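Local coordinates for protein gamma-glutamyltranspeptidase (Ggt) (Helicobacter pylori 26695, PDB 5BPK) that probably hydrolyses and transfers the gamma-glutamyl group of glutathione and related compounds, as an N-terminal nucleophile (Ntn) hydrolase, at residues Ala40-Gly51 with Ala64-Val75; Val267-Ile276 with Ile290-Leu301. All coordinates share one frame; numbering follows the deposited sequence.

In the fold
From the N terminus, contact 1 comes first: strand 38-41 leads into helix 45-56, and helix 61-75 returns against it, so that 40-51 and 64-75 meet as a helical hairpin and close the loop of residues 52-63. Contact 2 closes the loop of residues 277-289, where the end of strand 262-271 and strand 274-278, the last pair of a four-stranded antiparallel sheet, are covered by helix 285-296. The two loops lie in series, neither enclosing nor crossing the other. The centres of contact 1 and contact 2 are about 31 Å apart, and the nearest atoms of contact 1 and contact 2 about 18 Å. In both, strand residues pair with strands of the other chain, tying these elements into sheets shared between chains.

Contact 1 of 2, residues Ala40-Gly51 with Ala64-Val75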
loop_
_atom_site.group_PDB
_atom_site.type_symbol
_atom_site.label_atom_id
_atom_site.label_comp_id
_atom_site.label_asym_id
_atom_site.label_seq_id
_atom_site.Cartn_x
_atom_site.Cartn_y
_atom_site.Cartn_z
ATOM N N ALA A 40 9.434 7.925 12.965
ATOM C CA ALA A 40 9.315 6.705 12.168
ATOM C C ALA A 40 8.053 5.990 12.653
ATOM O O ALA A 40 8.022 5.469 13.773
ATOM C CB ALA A 40 10.548 5.838 12.356
ATOM N N LEU A 41 7.011 5.989 11.832
ATOM C CA LEU A 41 5.705 5.473 12.245
ATOM C C LEU A 41 5.225 4.326 11.372
ATOM O O LEU A 41 5.189 4.439 10.144
ATOM C CB LEU A 41 4.661 6.592 12.208
ATOM C CG LEU A 41 4.853 7.811 13.107
ATOM C CD1 LEU A 41 3.730 8.802 12.849
ATOM C CD2 LEU A 41 4.888 7.387 14.556
ATOM N N SER A 42 4.853 3.237 12.032
ATOM C CA SER A 42 4.313 2.049 11.390
ATOM C C SER A 42 3.095 1.565 12.173
ATOM O O SER A 42 2.773 2.102 13.233
ATOM C CB SER A 42 5.372 0.943 11.345
ATOM O OG SER A 42 5.424 0.215 12.568
ATOM N N SER A 43 2.446 0.525 11.657
ATOM C CA SER A 43 1.284 -0.069 12.300
ATOM C C SER A 43 1.615 -1.054 13.426
ATOM O O SER A 43 0.700 -1.632 14.006
ATOM C CB SER A 43 0.416 -0.771 11.248
ATOM O OG SER A 43 -0.207 0.185 10.403
ATOM N N HIS A 44 2.893 -1.277 13.728
ATOM C CA HIS A 44 3.250 -2.132 14.868
ATOM C C HIS A 44 4.240 -1.405 15.777
ATOM O O HIS A 44 5.313 -1.014 15.328
ATOM C CB HIS A 44 3.834 -3.480 14.442
ATOM C CG HIS A 44 3.791 -4.507 15.530
ATOM N ND1 HIS A 44 4.514 -4.380 16.699
ATOM C CD2 HIS A 44 3.088 -5.662 15.649
ATOM C CE1 HIS A 44 4.271 -5.418 17.482
ATOM N NE2 HIS A 44 3.409 -6.210 16.870
ATOM N N PRO A 45 3.876 -1.223 17.054
ATOM C CA PRO A 45 4.744 -0.468 17.950
ATOM C C PRO A 45 6.173 -1.000 18.053
ATOM O O PRO A 45 7.072 -0.214 18.244
ATOM C CB PRO A 45 4.028 -0.545 19.301
ATOM C CG PRO A 45 2.610 -0.797 18.977
ATOM C CD PRO A 45 2.639 -1.660 17.734
ATOM N N LEU A 46 6.386 -2.309 17.953
ATOM C CA LEU A 46 7.765 -2.831 17.997
ATOM C C LEU A 46 8.577 -2.372 16.785
ATOM O O LEU A 46 9.751 -2.027 16.921
ATOM C CB LEU A 46 7.807 -4.359 18.106
ATOM C CG LEU A 46 7.266 -4.953 19.408
ATOM C CD1 LEU A 46 7.152 -6.468 19.301
ATOM C CD2 LEU A 46 8.130 -4.558 20.604
ATOM N N ALA A 47 7.945 -2.333 15.616
ATOM C CA ALA A 47 8.627 -1.865 14.416
ATOM C C ALA A 47 8.864 -0.357 14.455
ATOM O O ALA A 47 9.929 0.113 14.063
ATOM C CB ALA A 47 7.861 -2.274 13.159
ATOM N N SER A 48 7.879 0.398 14.942
ATOM C CA SER A 48 8.030 1.842 15.066
ATOM C C SER A 48 9.185 2.182 16.001
ATOM O O SER A 48 9.996 3.058 15.700
ATOM C CB SER A 48 6.737 2.485 15.562
ATOM O OG SER A 48 5.662 2.195 14.684
ATOM N N GLU A 49 9.254 1.466 17.122
ATOM C CA GLU A 49 10.306 1.652 18.113
ATOM C C GLU A 49 11.681 1.391 17.499
ATOM O O GLU A 49 12.634 2.120 17.780
ATOM C CB GLU A 49 10.056 0.729 19.318
ATOM C CG GLU A 49 11.082 0.826 20.427
ATOM C CD GLU A 49 10.714 -0.006 21.644
ATOM O OE1 GLU A 49 10.369 -1.207 21.490
ATOM O OE2 GLU A 49 10.780 0.551 22.759
ATOM N N ILE A 50 11.776 0.354 16.673
ATOM C CA ILE A 50 13.027 0.013 15.990
ATOM C C ILE A 50 13.428 1.154 15.036
ATOM O O ILE A 50 14.576 1.610 15.051
ATOM C CB ILE A 50 12.910 -1.350 15.253
ATOM C CG1 ILE A 50 13.000 -2.508 16.253
ATOM C CG2 ILE A 50 13.988 -1.497 14.198
ATOM C CD1 ILE A 50 12.515 -3.840 15.688
ATOM N N GLY A 51 12.478 1.628 14.228
ATOM C CA GLY A 51 12.741 2.750 13.320
ATOM C C GLY A 51 13.135 4.023 14.059
ATOM O O GLY A 51 14.051 4.738 13.657
ATOM N N ALA A 64 16.121 4.116 8.708
ATOM C CA ALA A 64 14.983 3.779 9.564
ATOM C C ALA A 64 13.946 2.984 8.773
ATOM O O ALA A 64 13.400 2.016 9.278
ATOM C CB ALA A 64 14.348 5.042 10.143
ATOM N N ALA A 65 13.677 3.407 7.539
ATOM C CA ALA A 65 12.701 2.727 6.687
ATOM C C ALA A 65 13.103 1.281 6.399
ATOM O O ALA A 65 12.259 0.383 6.374
ATOM C CB ALA A 65 12.490 3.503 5.393
ATOM N N VAL A 66 14.395 1.049 6.191
ATOM C CA VAL A 66 14.899 -0.300 5.964
ATOM C C VAL A 66 14.742 -1.174 7.221
ATOM O O VAL A 66 14.259 -2.314 7.145
ATOM C CB VAL A 66 16.361 -0.267 5.437
ATOM C CG1 VAL A 66 16.992 -1.680 5.474
ATOM C CG2 VAL A 66 16.383 0.338 4.013
ATOM N N ALA A 67 15.098 -0.635 8.379
ATOM C CA ALA A 67 14.924 -1.357 9.644
ATOM C C ALA A 67 13.451 -1.741 9.865
ATOM O O ALA A 67 13.138 -2.873 10.243
ATOM C CB ALA A 67 15.469 -0.541 10.814
ATOM N N ILE A 68 12.545 -0.804 9.590
ATOM C CA ILE A 68 11.110 -1.053 9.719
ATOM C C ILE A 68 10.595 -2.117 8.758
ATOM O O ILE A 68 9.824 -2.982 9.171
ATOM C CB ILE A 68 10.289 0.242 9.580
ATOM C CG1 ILE A 68 10.540 1.140 10.798
ATOM C CG2 ILE A 68 8.803 -0.048 9.425
ATOM C CD1 ILE A 68 9.929 2.514 10.690
ATOM N N GLY A 69 11.029 -2.058 7.497
ATOM C CA GLY A 69 10.639 -3.042 6.501
ATOM C C GLY A 69 10.944 -4.460 6.954
ATOM O O GLY A 69 10.115 -5.361 6.837
ATOM N N PHE A 70 12.134 -4.678 7.492
ATOM C CA PHE A 70 12.463 -6.021 7.994
ATOM C C PHE A 70 11.760 -6.375 9.314
ATOM O O PHE A 70 11.358 -7.523 9.507
ATOM C CB PHE A 70 13.974 -6.219 8.127
ATOM C CG PHE A 70 14.686 -6.334 6.803
ATOM C CD1 PHE A 70 14.448 -7.420 5.977
ATOM C CD2 PHE A 70 15.584 -5.360 6.382
ATOM C CE1 PHE A 70 15.088 -7.548 4.755
ATOM C CE2 PHE A 70 16.233 -5.484 5.155
ATOM C CZ PHE A 70 15.981 -6.587 4.347
ATOM N N ALA A 71 11.629 -5.410 10.224
ATOM C CA ALA A 71 10.935 -5.658 11.500
ATOM C C ALA A 71 9.475 -6.062 11.279
ATOM O O ALA A 71 9.006 -7.029 11.868
ATOM C CB ALA A 71 11.033 -4.445 12.425
ATOM N N LEU A 72 8.773 -5.355 10.399
ATOM C CA LEU A 72 7.373 -5.692 10.111
ATOM C C LEU A 72 7.223 -7.073 9.462
ATOM O O LEU A 72 6.186 -7.730 9.618
ATOM C CB LEU A 72 6.738 -4.625 9.209
ATOM C CG LEU A 72 6.448 -3.261 9.828
ATOM C CD1 LEU A 72 6.038 -2.250 8.728
ATOM C CD2 LEU A 72 5.366 -3.365 10.902
ATOM N N ALA A 73 8.247 -7.511 8.728
ATOM C CA ALA A 73 8.252 -8.863 8.154
ATOM C C ALA A 73 8.186 -9.969 9.225
ATOM O O ALA A 73 7.777 -11.104 8.935
ATOM C CB ALA A 73 9.477 -9.069 7.239
ATOM N N VAL A 74 8.578 -9.623 10.449
ATOM C CA VAL A 74 8.582 -10.545 11.577
ATOM C C VAL A 74 7.350 -10.327 12.476
ATOM O O VAL A 74 6.653 -11.273 12.802
ATOM C CB VAL A 74 9.885 -10.379 12.391
ATOM C CG1 VAL A 74 9.885 -11.286 13.629
ATOM C CG2 VAL A 74 11.078 -10.681 11.520
ATOM N N VAL A 75 7.073 -9.082 12.845
ATOM C CA VAL A 75 6.041 -8.794 13.857
ATOM C C VAL A 75 4.648 -8.543 13.296
ATOM O O VAL A 75 3.683 -8.493 14.059
ATOM C CB VAL A 75 6.441 -7.613 14.759
ATOM C CG1 VAL A 75 7.771 -7.917 15.466
ATOM C CG2 VAL A 75 6.534 -6.283 13.979
#
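Ala47 presses its methyl between Ala71 and Leu72, with CB 3.5 Å from Leu72 CD2 and 3.9 Å from Ala71 CB. Small residues at this point let the two helices come within 8.3 Å, axis to axis, and run nearly antiparallel at 155°, as an alpha-alpha hairpin. One turn on, Ile50 lays its two branches along the partner helix: CD1 reaches Ala71 CB at 3.6 Å, while CG2 rests on Ala67. From the partner helix, Ile68 fills the groove between Ala47 and Gly51. Its CG1 stands beside Ala47 O and Gly51 CA, and its CD1, also near that CA, meets Ala40 CB at 3.8 Å, which brings the strand end into the packing.

At the far end, Val75 places CG2 over a face of the His44 imidazole, a CH-pi contact with 3.8 Å from CG2 to the ring centroid and 19° between that line and the ring normal. His44 CG is trans to the backbone N (chi1 -162°), which swings the ring out to Val75. The ring is then held by its N-cap bond, Leu46 N to His44 ND1 at 3.1 Å, with Leu46 N almost in the ring plane. Behind it, Ser42 OG accepts from His44 N in an ST turn and shares a hydrogen bond of 2.9 Å with Ser48 OG, fixing the turn into the helix.

Outward, Ile50 also packs on Pro161 and Leu165 of helix 155-168, whereas Ala40 and Leu41 pair antiparallel with a strand of the other chain, whose Tyr4 and Tyr18 pack on Ile68 and Leu72.

Contact 2 of 2, residues Val267-Ile276 with Ile290-Leu301; sequences VVGSYRGYKI and IQILNVMENADL. With EDO (1,2-ethanediol), chain J.
Glu297 OE2 is gripped by Arg272 N at 2.8 Å, in a nearly straight bond (175° at the hydrogen), and by a water, 2.7 Å from OE2, that also bonds Ser270 OG. The other oxygen, OE1, forms a salt bridge with Lys346, which also binds Ser270 O and Asn294 OD1. Arg272 runs past Glu297 in the opposite sense, so its guanidinium skips the carboxylate and reaches backbone carbonyls instead: NH2 to Ala299 O is 2.8 Å, with a longer, weak bond from NH2 to Met296 O.

With CG trans to the backbone N (chi1 -172°), the Tyr271 ring is carried to Leu293 and sandwiched, Arg272 CG on one face and Leu293 CD2 on the other, the latter 3.7 Å from the centroid. Its hydroxyl accepts from Arg272 NH2 and bonds Asp110 of the other chain, which also pairs with Arg272 NE. Further along, Ile290 CD1 meets Val267 CG2 tip to tip at 3.7 Å, while its CG1 slides past Ile276 CG2.

The strands form a beta hairpin with a type I' turn, Tyr271 to Tyr274, under a helix whose axis lies 8.4 Å from strand 267-271 and only 25° from parallel. This helix-on-sheet layer is consistent with the alpha-beta-beta-alpha sandwich of the Ntn-hydrolase fold.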
loop_
_atom_site.group_PDB
_atom_site.type_symbol
_atom_site.label_atom_id
_atom_site.label_comp_id
_atom_site.label_asym_id
_atom_site.label_seq_id
_atom_site.Cartn_x
_atom_site.Cartn_y
_atom_site.Cartn_z
ATOM N N VAL A 267 4.986 10.387 -9.911
ATOM C CA VAL A 267 3.988 11.260 -10.496
ATOM C C VAL A 267 3.848 12.475 -9.572
ATOM O O VAL A 267 3.807 12.345 -8.336
ATOM C CB VAL A 267 2.650 10.536 -10.762
ATOM C CG1 VAL A 267 2.037 9.978 -9.491
ATOM C CG2 VAL A 267 1.677 11.471 -11.472
ATOM N N VAL A 268 3.842 13.654 -10.188
ATOM C CA VAL A 268 3.886 14.927 -9.475
ATOM C C VAL A 268 2.735 15.809 -9.917
ATOM O O VAL A 268 2.409 15.892 -11.104
ATOM C CB VAL A 268 5.239 15.650 -9.700
ATOM C CG1 VAL A 268 5.262 17.029 -9.021
ATOM C CG2 VAL A 268 6.385 14.777 -9.200
ATOM N N GLY A 269 2.096 16.430 -8.939
ATOM C CA GLY A 269 1.033 17.393 -9.181
ATOM C C GLY A 269 1.069 18.531 -8.189
ATOM O O GLY A 269 1.994 18.646 -7.388
ATOM N N SER A 270 0.067 19.393 -8.274
ATOM C CA SER A 270 -0.075 20.515 -7.353
ATOM C C SER A 270 -1.514 20.603 -6.867
ATOM O O SER A 270 -2.465 20.289 -7.606
ATOM C CB SER A 270 0.327 21.834 -8.021
ATOM O OG SER A 270 -0.502 22.133 -9.138
ATOM N N TYR A 271 -1.657 21.021 -5.613
ATOM C CA TYR A 271 -2.958 21.265 -5.016
ATOM C C TYR A 271 -2.852 22.477 -4.091
ATOM O O TYR A 271 -2.201 22.425 -3.048
ATOM C CB TYR A 271 -3.432 20.033 -4.256
ATOM C CG TYR A 271 -4.848 20.101 -3.742
ATOM C CD1 TYR A 271 -5.926 20.133 -4.617
ATOM C CD2 TYR A 271 -5.114 20.073 -2.378
ATOM C CE1 TYR A 271 -7.226 20.173 -4.147
ATOM C CE2 TYR A 271 -6.397 20.094 -1.902
ATOM C CZ TYR A 271 -7.462 20.138 -2.793
ATOM O OH TYR A 271 -8.760 20.167 -2.331
ATOM N N ARG A 272 -3.474 23.575 -4.503
ATOM C CA ARG A 272 -3.538 24.801 -3.688
ATOM C C ARG A 272 -2.189 25.263 -3.137
ATOM O O ARG A 272 -2.079 25.638 -1.967
ATOM C CB ARG A 272 -4.565 24.632 -2.556
ATOM C CG ARG A 272 -5.913 24.087 -3.054
ATOM C CD ARG A 272 -7.013 24.300 -2.040
ATOM N NE ARG A 272 -8.150 23.434 -2.294
ATOM C CZ ARG A 272 -9.104 23.644 -3.194
ATOM N NH1 ARG A 272 -9.112 24.738 -3.954
ATOM N NH2 ARG A 272 -10.079 22.751 -3.328
ATOM N N GLY A 273 -1.166 25.227 -3.986
ATOM C CA GLY A 273 0.154 25.726 -3.618
ATOM C C GLY A 273 1.103 24.699 -3.019
ATOM O O GLY A 273 2.249 25.031 -2.711
ATOM N N TYR A 274 0.614 23.471 -2.835
ATOM C CA TYR A 274 1.426 22.352 -2.354
ATOM C C TYR A 274 1.758 21.393 -3.495
ATOM O O TYR A 274 0.944 21.204 -4.409
ATOM C CB TYR A 274 0.682 21.567 -1.264
ATOM C CG TYR A 274 0.377 22.369 -0.015
ATOM C CD1 TYR A 274 -0.773 23.151 0.070
ATOM C CD2 TYR A 274 1.229 22.330 1.087
ATOM C CE1 TYR A 274 -1.065 23.890 1.227
ATOM C CE2 TYR A 274 0.949 23.065 2.247
ATOM C CZ TYR A 274 -0.200 23.840 2.304
ATOM O OH TYR A 274 -0.486 24.560 3.438
ATOM N N LYS A 275 2.935 20.772 -3.423
ATOM C CA LYS A 275 3.354 19.806 -4.439
ATOM C C LYS A 275 3.049 18.411 -3.924
ATOM O O LYS A 275 3.374 18.076 -2.780
ATOM C CB LYS A 275 4.848 19.948 -4.739
ATOM C CG LYS A 275 5.329 19.143 -5.931
ATOM C CD LYS A 275 6.841 19.218 -6.099
ATOM C CE LYS A 275 7.280 20.538 -6.698
ATOM N NZ LYS A 275 8.746 20.543 -7.020
ATOM N N ILE A 276 2.389 17.617 -4.763
ATOM C CA ILE A 276 2.020 16.240 -4.444
ATOM C C ILE A 276 2.998 15.316 -5.165
ATOM O O ILE A 276 3.114 15.383 -6.394
ATOM C CB ILE A 276 0.576 15.910 -4.913
ATOM C CG1 ILE A 276 -0.445 16.967 -4.446
ATOM C CG2 ILE A 276 0.177 14.504 -4.441
ATOM C CD1 ILE A 276 -0.533 17.126 -2.927
ATOM N N ILE A 290 -3.817 12.437 -7.754
ATOM C CA ILE A 290 -3.580 13.778 -8.293
ATOM C C ILE A 290 -4.757 14.227 -9.170
ATOM O O ILE A 290 -5.174 15.383 -9.114
ATOM C CB ILE A 290 -2.232 13.818 -9.064
ATOM C CG1 ILE A 290 -1.081 13.765 -8.054
ATOM C CG2 ILE A 290 -2.117 15.054 -9.973
ATOM C CD1 ILE A 290 0.248 13.401 -8.645
ATOM N N GLN A 291 -5.278 13.301 -9.975
ATOM C CA GLN A 291 -6.475 13.538 -10.785
ATOM C C GLN A 291 -7.660 14.024 -9.934
ATOM O O GLN A 291 -8.307 15.019 -10.271
ATOM C CB GLN A 291 -6.856 12.247 -11.538
ATOM C CG GLN A 291 -8.107 12.340 -12.414
ATOM C CD GLN A 291 -8.434 11.024 -13.112
ATOM O OE1 GLN A 291 -7.800 9.992 -12.863
ATOM N NE2 GLN A 291 -9.444 11.051 -13.967
ATOM N N ILE A 292 -7.939 13.324 -8.838
ATOM C CA ILE A 292 -9.117 13.618 -8.008
ATOM C C ILE A 292 -8.929 14.967 -7.286
ATOM O O ILE A 292 -9.831 15.810 -7.260
ATOM C CB ILE A 292 -9.413 12.468 -7.019
ATOM C CG1 ILE A 292 -9.837 11.204 -7.776
ATOM C CG2 ILE A 292 -10.518 12.852 -6.059
ATOM C CD1 ILE A 292 -9.670 9.921 -6.972
ATOM N N LEU A 293 -7.752 15.178 -6.721
ATOM C CA LEU A 293 -7.389 16.488 -6.176
ATOM C C LEU A 293 -7.531 17.613 -7.210
ATOM O O LEU A 293 -8.026 18.697 -6.884
ATOM C CB LEU A 293 -5.964 16.467 -5.604
ATOM C CG LEU A 293 -5.805 15.736 -4.258
ATOM C CD1 LEU A 293 -4.347 15.609 -3.841
ATOM C CD2 LEU A 293 -6.613 16.405 -3.129
ATOM N N ASN A 294 -7.084 17.370 -8.441
ATOM C CA ASN A 294 -7.222 18.362 -9.504
ATOM C C ASN A 294 -8.672 18.750 -9.706
ATOM O O ASN A 294 -8.957 19.925 -9.908
ATOM C CB ASN A 294 -6.674 17.898 -10.861
ATOM C CG ASN A 294 -5.157 17.851 -10.931
ATOM O OD1 ASN A 294 -4.450 18.493 -10.155
ATOM N ND2 ASN A 294 -4.650 17.115 -11.924
ATOM N N VAL A 295 -9.575 17.765 -9.718
ATOM C CA VAL A 295 -11.002 18.059 -9.894
ATOM C C VAL A 295 -11.482 18.926 -8.722
ATOM O O VAL A 295 -12.111 19.971 -8.920
ATOM C CB VAL A 295 -11.880 16.774 -10.003
ATOM C CG1 VAL A 295 -13.368 17.129 -10.117
ATOM C CG2 VAL A 295 -11.463 15.928 -11.193
ATOM N N MET A 296 -11.160 18.485 -7.510
ATOM C CA MET A 296 -11.568 19.153 -6.272
ATOM C C MET A 296 -11.047 20.598 -6.178
ATOM O O MET A 296 -11.706 21.471 -5.590
ATOM C CB MET A 296 -11.055 18.355 -5.072
ATOM C CG MET A 296 -11.767 17.015 -4.894
ATOM S SD MET A 296 -10.957 15.882 -3.744
ATOM C CE MET A 296 -10.768 16.917 -2.279
ATOM N N GLU A 297 -9.871 20.839 -6.754
ATOM C CA GLU A 297 -9.221 22.160 -6.700
ATOM C C GLU A 297 -10.094 23.264 -7.307
ATOM O O GLU A 297 -9.933 24.453 -6.969
ATOM C CB GLU A 297 -7.860 22.123 -7.408
ATOM C CG GLU A 297 -6.929 23.249 -7.011
ATOM C CD GLU A 297 -5.570 23.194 -7.725
ATOM O OE1 GLU A 297 -5.495 22.804 -8.916
ATOM O OE2 GLU A 297 -4.571 23.580 -7.094
ATOM N N ASN A 298 -11.000 22.880 -8.202
ATOM C CA ASN A 298 -11.913 23.837 -8.826
ATOM C C ASN A 298 -12.985 24.404 -7.901
ATOM O O ASN A 298 -13.673 25.368 -8.265
ATOM C CB ASN A 298 -12.560 23.217 -10.061
ATOM C CG ASN A 298 -11.573 23.034 -11.194
ATOM O OD1 ASN A 298 -11.244 23.991 -11.906
ATOM N ND2 ASN A 298 -11.075 21.801 -11.358
ATOM N N ALA A 299 -13.126 23.819 -6.719
ATOM C CA ALA A 299 -14.077 24.293 -5.730
ATOM C C ALA A 299 -13.337 24.839 -4.506
ATOM O O ALA A 299 -12.266 24.347 -4.154
ATOM C CB ALA A 299 -15.012 23.152 -5.327
ATOM N N ASP A 300 -13.909 25.849 -3.855
ATOM C CA ASP A 300 -13.414 26.297 -2.553
ATOM C C ASP A 300 -14.018 25.395 -1.479
ATOM O O ASP A 300 -15.040 25.707 -0.878
ATOM C CB ASP A 300 -13.776 27.763 -2.298
ATOM C CG ASP A 300 -13.246 28.276 -0.962
ATOM O OD1 ASP A 300 -12.484 27.547 -0.289
ATOM O OD2 ASP A 300 -13.580 29.421 -0.590
ATOM N N LEU A 301 -13.371 24.265 -1.232
ATOM C CA LEU A 301 -13.895 23.313 -0.262
ATOM C C LEU A 301 -13.872 23.887 1.160
ATOM O O LEU A 301 -14.771 23.608 1.956
ATOM C CB LEU A 301 -13.134 21.995 -0.328
ATOM C CG LEU A 301 -13.160 21.233 -1.652
ATOM C CD1 LEU A 301 -12.337 19.976 -1.471
ATOM C CD2 LEU A 301 -14.569 20.885 -2.143
HETATM C C1 EDO J . 2.299 27.585 -0.297
HETATM O O1 EDO J . 3.402 27.640 0.616
HETATM C C2 EDO J . 1.229 26.641 0.242
HETATM O O2 EDO J . -0.066 27.238 0.107
HETATM O O HOH W 1 -1.643 18.726 -10.432
HETATM O O HOH W 2 -2.334 24.010 -8.469
#